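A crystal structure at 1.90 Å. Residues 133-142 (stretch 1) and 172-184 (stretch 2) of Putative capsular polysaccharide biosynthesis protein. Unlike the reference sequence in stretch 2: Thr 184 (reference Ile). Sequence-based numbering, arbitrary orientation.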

ATOM      1  N   ILE A 133      -5.593  21.345   3.554  1.00 19.53           N
ATOM      2  CA  ILE A 133      -6.177  20.101   4.079  1.00 19.02           C
ATOM      3  C   ILE A 133      -6.912  20.317   5.436  1.00 19.43           C
ATOM      4  O   ILE A 133      -6.319  20.101   6.499  1.00 19.98           O
ATOM      5  CB  ILE A 133      -5.104  18.953   4.224  1.00 18.22           C
ATOM      6  CG1 ILE A 133      -4.262  18.813   2.944  1.00 18.30           C
ATOM      7  CG2 ILE A 133      -5.791  17.608   4.560  1.00 17.68           C
ATOM      8  CD1 ILE A 133      -3.175  17.723   2.995  1.00 17.80           C
ATOM      9  N   PRO A 134      -8.200  20.714   5.413  1.00 20.07           N
ATOM     10  CA  PRO A 134      -8.990  20.640   6.629  1.00 19.91           C
ATOM     11  C   PRO A 134      -9.204  19.187   7.080  1.00 19.68           C
ATOM     12  O   PRO A 134      -9.302  18.288   6.214  1.00 20.01           O
ATOM     13  CB  PRO A 134     -10.354  21.243   6.201  1.00 20.69           C
ATOM     14  CG  PRO A 134     -10.158  21.820   4.829  1.00 20.98           C
ATOM     15  CD  PRO A 134      -9.055  20.979   4.237  1.00 20.43           C
ATOM     16  N   VAL A 135      -9.334  18.980   8.386  1.00 18.97           N
ATOM     17  CA  VAL A 135      -9.713  17.696   8.923  1.00 18.32           C
ATOM     18  C   VAL A 135     -11.103  17.739   9.533  1.00 18.15           C
ATOM     19  O   VAL A 135     -11.433  18.651  10.327  1.00 18.10           O
ATOM     20  CB  VAL A 135      -8.689  17.165   9.955  1.00 18.24           C
ATOM     21  CG1 VAL A 135      -8.536  18.066  11.157  1.00 19.14           C
ATOM     22  CG2 VAL A 135      -9.053  15.784  10.451  1.00 18.00           C
ATOM     23  N   GLU A 136     -11.905  16.748   9.198  1.00 17.70           N
ATOM     24  CA  GLU A 136     -13.276  16.709   9.623  1.00 18.03           C
ATOM     25  C   GLU A 136     -13.287  15.904  10.934  1.00 17.94           C
ATOM     26  O   GLU A 136     -13.729  14.766  11.023  1.00 17.85           O
ATOM     27  CB  GLU A 136     -14.201  16.123   8.555  1.00 18.55           C
ATOM     28  CG  GLU A 136     -13.878  16.458   7.118  1.00 19.09           C
ATOM     29  CD  GLU A 136     -13.945  17.929   6.735  1.00 20.33           C
ATOM     30  OE1 GLU A 136     -14.280  18.817   7.558  1.00 20.76           O
ATOM     31  OE2 GLU A 136     -13.612  18.191   5.548  1.00 22.26           O
ATOM     32  N   LEU A 137     -12.766  16.542  11.980  1.00 18.06           N
ATOM     33  CA  LEU A 137     -12.481  15.841  13.220  1.00 18.12           C
ATOM     34  C   LEU A 137     -13.731  15.255  13.846  1.00 18.22           C
ATOM     35  O   LEU A 137     -14.738  15.971  14.023  1.00 18.38           O
ATOM     36  CB  LEU A 137     -11.826  16.763  14.231  1.00 18.76           C
ATOM     37  CG  LEU A 137     -11.328  16.063  15.493  1.00 19.61           C
ATOM     38  CD1 LEU A 137     -10.059  15.255  15.225  1.00 19.18           C
ATOM     39  CD2 LEU A 137     -11.022  17.128  16.549  1.00 20.55           C
ATOM     40  N   ALA A 138     -13.631  13.984  14.252  1.00 17.56           N
ATOM     41  CA  ALA A 138     -14.693  13.228  14.875  1.00 18.26           C
ATOM     42  C   ALA A 138     -15.950  13.032  14.008  1.00 18.50           C
ATOM     43  O   ALA A 138     -16.916  12.436  14.465  1.00 19.39           O
ATOM     44  CB  ALA A 138     -15.054  13.839  16.211  1.00 18.75           C
ATOM     45  N   GLY A 139     -15.918  13.508  12.773  1.00 18.64           N
ATOM     46  CA  GLY A 139     -17.065  13.490  11.826  1.00 19.17           C
ATOM     47  C   GLY A 139     -17.661  14.858  11.578  1.00 20.09           C
ATOM     48  O   GLY A 139     -18.505  15.048  10.693  1.00 20.15           O
ATOM     49  N   ILE A 140     -17.214  15.822  12.349  1.00 20.61           N
ATOM     50  CA  ILE A 140     -17.695  17.184  12.248  1.00 21.89           C
ATOM     51  C   ILE A 140     -16.977  17.891  11.077  1.00 21.69           C
ATOM     52  O   ILE A 140     -15.764  18.051  11.103  1.00 20.52           O
ATOM     53  CB  ILE A 140     -17.415  17.925  13.565  1.00 22.83           C
ATOM     54  CG1 ILE A 140     -18.053  17.151  14.740  1.00 23.60           C
ATOM     55  CG2 ILE A 140     -17.962  19.345  13.504  1.00 24.03           C
ATOM     56  CD1 ILE A 140     -17.459  17.485  16.083  1.00 24.15           C
ATOM     57  N   VAL A 141     -17.771  18.369  10.091  1.00 21.98           N
ATOM     58  CA  VAL A 141     -17.244  18.905   8.849  1.00 22.23           C
ATOM     59  C   VAL A 141     -16.924  20.362   9.080  1.00 22.65           C
ATOM     60  O   VAL A 141     -17.693  21.046   9.747  1.00 22.85           O
ATOM     61  CB  VAL A 141     -18.259  18.781   7.679  1.00 23.24           C
ATOM     62  CG1 VAL A 141     -17.745  19.476   6.427  1.00 23.52           C
ATOM     63  CG2 VAL A 141     -18.490  17.303   7.357  1.00 22.72           C
ATOM     64  N   CYS A 142     -15.809  20.844   8.520  1.00 22.14           N
ATOM     65  CA  CYS A 142     -15.415  22.251   8.629  1.00 22.93           C
ATOM     66  C   CYS A 142     -16.341  23.302   7.934  1.00 23.79           C
ATOM     67  O   CYS A 142     -17.236  22.975   7.165  1.00 23.41           O
ATOM     68  CB  CYS A 142     -14.000  22.431   8.121  1.00 22.86           C
ATOM     69  SG  CYS A 142     -12.799  21.537   9.184  1.00 23.02           S
ATOM     70  N   VAL A 172      -6.335  24.441  -3.990  1.00 25.73           N
ATOM     71  CA  VAL A 172      -7.253  23.312  -4.025  1.00 24.99           C
ATOM     72  C   VAL A 172      -7.517  22.901  -2.581  1.00 23.74           C
ATOM     73  O   VAL A 172      -6.556  22.808  -1.756  1.00 22.94           O
ATOM     74  CB  VAL A 172      -6.686  22.155  -4.895  1.00 24.62           C
ATOM     75  CG1 VAL A 172      -7.557  20.902  -4.778  1.00 24.12           C
ATOM     76  CG2 VAL A 172      -6.568  22.577  -6.359  1.00 25.54           C
ATOM     77  N   ILE A 173      -8.792  22.629  -2.257  1.00 22.83           N
ATOM     78  CA  ILE A 173      -9.153  22.248  -0.911  1.00 22.09           C
ATOM     79  C   ILE A 173      -9.435  20.787  -0.859  1.00 21.16           C
ATOM     80  O   ILE A 173     -10.350  20.336  -1.515  1.00 21.29           O
ATOM     81  CB  ILE A 173     -10.352  23.042  -0.359  1.00 22.57           C
ATOM     82  CG1 ILE A 173     -10.047  24.540  -0.418  1.00 23.37           C
ATOM     83  CG2 ILE A 173     -10.614  22.617   1.079  1.00 21.86           C
ATOM     84  CD1 ILE A 173     -11.180  25.424   0.047  1.00 24.24           C
ATOM     85  N   VAL A 174      -8.640  20.066  -0.059  1.00 20.44           N
ATOM     86  CA  VAL A 174      -8.697  18.618   0.025  1.00 19.61           C
ATOM     87  C   VAL A 174      -9.127  18.245   1.425  1.00 19.73           C
ATOM     88  O   VAL A 174      -8.362  18.415   2.390  1.00 20.09           O
ATOM     89  CB  VAL A 174      -7.338  17.987  -0.258  1.00 19.04           C
ATOM     90  CG1 VAL A 174      -7.385  16.478  -0.047  1.00 18.22           C
ATOM     91  CG2 VAL A 174      -6.882  18.366  -1.663  1.00 19.54           C
ATOM     92  N   SER A 175     -10.307  17.663   1.542  1.00 19.56           N
ATOM     93  CA  SER A 175     -10.818  17.213   2.831  1.00 19.26           C
ATOM     94  C   SER A 175     -10.166  15.929   3.335  1.00 18.80           C
ATOM     95  O   SER A 175     -10.252  14.876   2.649  1.00 18.27           O
ATOM     96  CB  SER A 175     -12.336  16.956   2.753  1.00 19.34           C
ATOM     97  OG  SER A 175     -12.778  16.360   3.987  1.00 19.60           O
ATOM     98  N   ASP A 176      -9.573  15.978   4.534  1.00 18.53           N
ATOM     99  CA  ASP A 176      -9.314  14.760   5.269  1.00 18.65           C
ATOM    100  C   ASP A 176     -10.552  14.313   6.008  1.00 18.21           C
ATOM    101  O   ASP A 176     -10.824  14.755   7.128  1.00 18.34           O
ATOM    102  CB  ASP A 176      -8.123  14.898   6.218  1.00 18.85           C
ATOM    103  CG  ASP A 176      -7.840  13.618   6.979  1.00 18.96           C
ATOM    104  OD1 ASP A 176      -8.598  12.626   6.862  1.00 18.60           O
ATOM    105  OD2 ASP A 176      -6.837  13.585   7.742  1.00 19.69           O
ATOM    106  N   SER A 177     -11.333  13.453   5.335  1.00 18.35           N
ATOM    107  CA  SER A 177     -12.572  12.855   5.880  1.00 18.16           C
ATOM    108  C   SER A 177     -12.398  11.428   6.412  1.00 17.37           C
ATOM    109  O   SER A 177     -13.300  10.593   6.346  1.00 17.58           O
ATOM    110  CB  SER A 177     -13.670  12.893   4.831  1.00 19.10           C
ATOM    111  OG  SER A 177     -14.165  14.208   4.713  1.00 20.23           O
ATOM    112  N   ALA A 178     -11.250  11.148   6.984  1.00 17.06           N
ATOM    113  CA  ALA A 178     -11.051   9.855   7.582  1.00 17.11           C
ATOM    114  C   ALA A 178     -12.200   9.551   8.582  1.00 17.43           C
ATOM    115  O   ALA A 178     -12.598   8.420   8.711  1.00 17.14           O
ATOM    116  CB  ALA A 178      -9.664   9.765   8.237  1.00 17.04           C
ATOM    117  N   HIS A 179     -12.633  10.560   9.333  1.00 18.39           N
ATOM    118  CA  HIS A 179     -13.604  10.384  10.371  1.00 19.12           C
ATOM    119  C   HIS A 179     -15.019  10.674   9.915  1.00 19.70           C
ATOM    120  O   HIS A 179     -15.930  10.631  10.732  1.00 20.75           O
ATOM    121  CB  HIS A 179     -13.295  11.326  11.537  1.00 20.25           C
ATOM    122  CG  HIS A 179     -11.944  11.145  12.151  1.00 19.81           C
ATOM    123  ND1 HIS A 179     -11.487  11.982  13.135  1.00 20.65           N
ATOM    124  CD2 HIS A 179     -10.966  10.223  11.965  1.00 20.59           C
ATOM    125  CE1 HIS A 179     -10.284  11.603  13.527  1.00 20.65           C
ATOM    126  NE2 HIS A 179      -9.937  10.529  12.833  1.00 19.75           N
ATOM    127  N   ALA A 180     -15.222  10.951   8.625  1.00 19.26           N
ATOM    128  CA  ALA A 180     -16.433  11.661   8.175  1.00 19.37           C
ATOM    129  C   ALA A 180     -17.220  11.012   7.050  1.00 19.73           C
ATOM    130  O   ALA A 180     -18.095  11.661   6.465  1.00 19.67           O
ATOM    131  CB  ALA A 180     -16.114  13.112   7.847  1.00 19.31           C
ATOM    132  N   LEU A 181     -17.006   9.712   6.799  1.00 20.14           N
ATOM    133  CA  LEU A 181     -17.898   9.058   5.837  1.00 20.66           C
ATOM    134  C   LEU A 181     -19.342   9.101   6.376  1.00 21.54           C
ATOM    135  O   LEU A 181     -19.607   8.609   7.497  1.00 21.36           O
ATOM    136  CB  LEU A 181     -17.507   7.645   5.566  1.00 20.61           C
ATOM    137  CG  LEU A 181     -18.399   6.946   4.517  1.00 20.95           C
ATOM    138  CD1 LEU A 181     -18.196   7.514   3.106  1.00 20.64           C
ATOM    139  CD2 LEU A 181     -18.113   5.455   4.585  1.00 20.92           C
ATOM    140  N   GLY A 182     -20.249   9.710   5.585  1.00 21.76           N
ATOM    141  CA  GLY A 182     -21.634   9.889   5.983  1.00 22.12           C
ATOM    142  C   GLY A 182     -21.987  11.164   6.733  1.00 22.93           C
ATOM    143  O   GLY A 182     -23.133  11.363   7.063  1.00 23.16           O
ATOM    144  N   SER A 183     -21.022  12.025   7.024  1.00 22.34           N
ATOM    145  CA  SER A 183     -21.290  13.319   7.615  1.00 23.17           C
ATOM    146  C   SER A 183     -21.885  14.235   6.540  1.00 23.42           C
ATOM    147  O   SER A 183     -21.673  14.012   5.354  1.00 22.71           O
ATOM    148  CB  SER A 183     -20.005  13.948   8.174  1.00 22.51           C
ATOM    149  OG  SER A 183     -19.437  13.119   9.186  1.00 22.92           O
ATOM    150  N   THR A 184     -22.627  15.247   6.969  1.00 23.76           N
ATOM    151  CA  THR A 184     -23.148  16.284   6.064  1.00 24.50           C
ATOM    152  C   THR A 184     -22.883  17.717   6.568  1.00 24.49           C
ATOM    153  O   THR A 184     -22.725  17.960   7.749  1.00 24.46           O
ATOM    154  CB  THR A 184     -24.659  16.159   5.847  1.00 25.86           C
ATOM    155  OG1 THR A 184     -25.280  16.380   7.098  1.00 26.57           O
ATOM    156  CG2 THR A 184     -25.033  14.783   5.288  1.00 25.71           C
TER
HETATM  157  O   HOH W   1     -11.740  13.102   9.414  1.00 25.44           O

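Stretch 2 begins as a strand, and stretch 1, itself without regular secondary structure, runs beside it in the same direction: Ile 133, Val 135 and Gly 139 lie nearest Val 174, Asp 176 and Ala 180. A single beta bridge joins Val 135 to Asp 176, with their CA atoms 4.7 Å apart. Asp 176 supplies both of its hydrogen bonds: its N donates to O of Pro 134 at 2.9 Å, and its O accepts from N of Glu 136 at 3.1 Å. One residue of the pair thus reaches the two neighbours of the other, as in a parallel sheet. Proline, which has no amide hydrogen, suits 134 because the bridge takes only a carbonyl from it as hydrogen-bond partner; its CD lies 3.2 Å from O of Val 174. That same oxygen receives a CA-H...O contact from CA of Ile 133, also at 3.2 Å.

Beyond the bridge both chains turn. Stretch 2 makes a type I turn from Ser 177 to Ala 180, then a type II turn from Ala 180 to Ser 183, whose positive phi at Gly 182 suits glycine. Water 1 fills the gap near the first turn, accepting from N of His 179 at 2.7 Å and donating to O of Asp 176 at 3.0 Å and, weakly, to O of Glu 136 at 3.1 Å.

Among the side chains, Glu 136 points toward stretch 2 and its carboxylate ties several segments together. Its OE2 accepts a short 2.5 Å hydrogen bond from OG of Ser 175, while its OE1 accepts from the backbone N of Cys 142 at 2.7 Å. Its aliphatic part packs too, CB lying 3.6 Å from CB of Ala 180, whose small methyl allows the close approach. Asp 176 steadies its own chain, OD1 accepting from N of Ala 178 at 3.0 Å.

His 179 buries the most surface in the contact. At the edge of its ring, ND1 accepts from N of Ala 138 at 3.1 Å, so this nitrogen serves as the unprotonated one. Gly 139 passes close by, its CA 3.3 Å from O of His 179. A CB there would sit about 3.4 Å from that oxygen and be jammed against the preceding carbonyl, which by itself calls for glycine. The O of Gly 139 accepts a 2.6 Å hydrogen bond from OG of Ser 183, a short side chain pointing toward stretch 1.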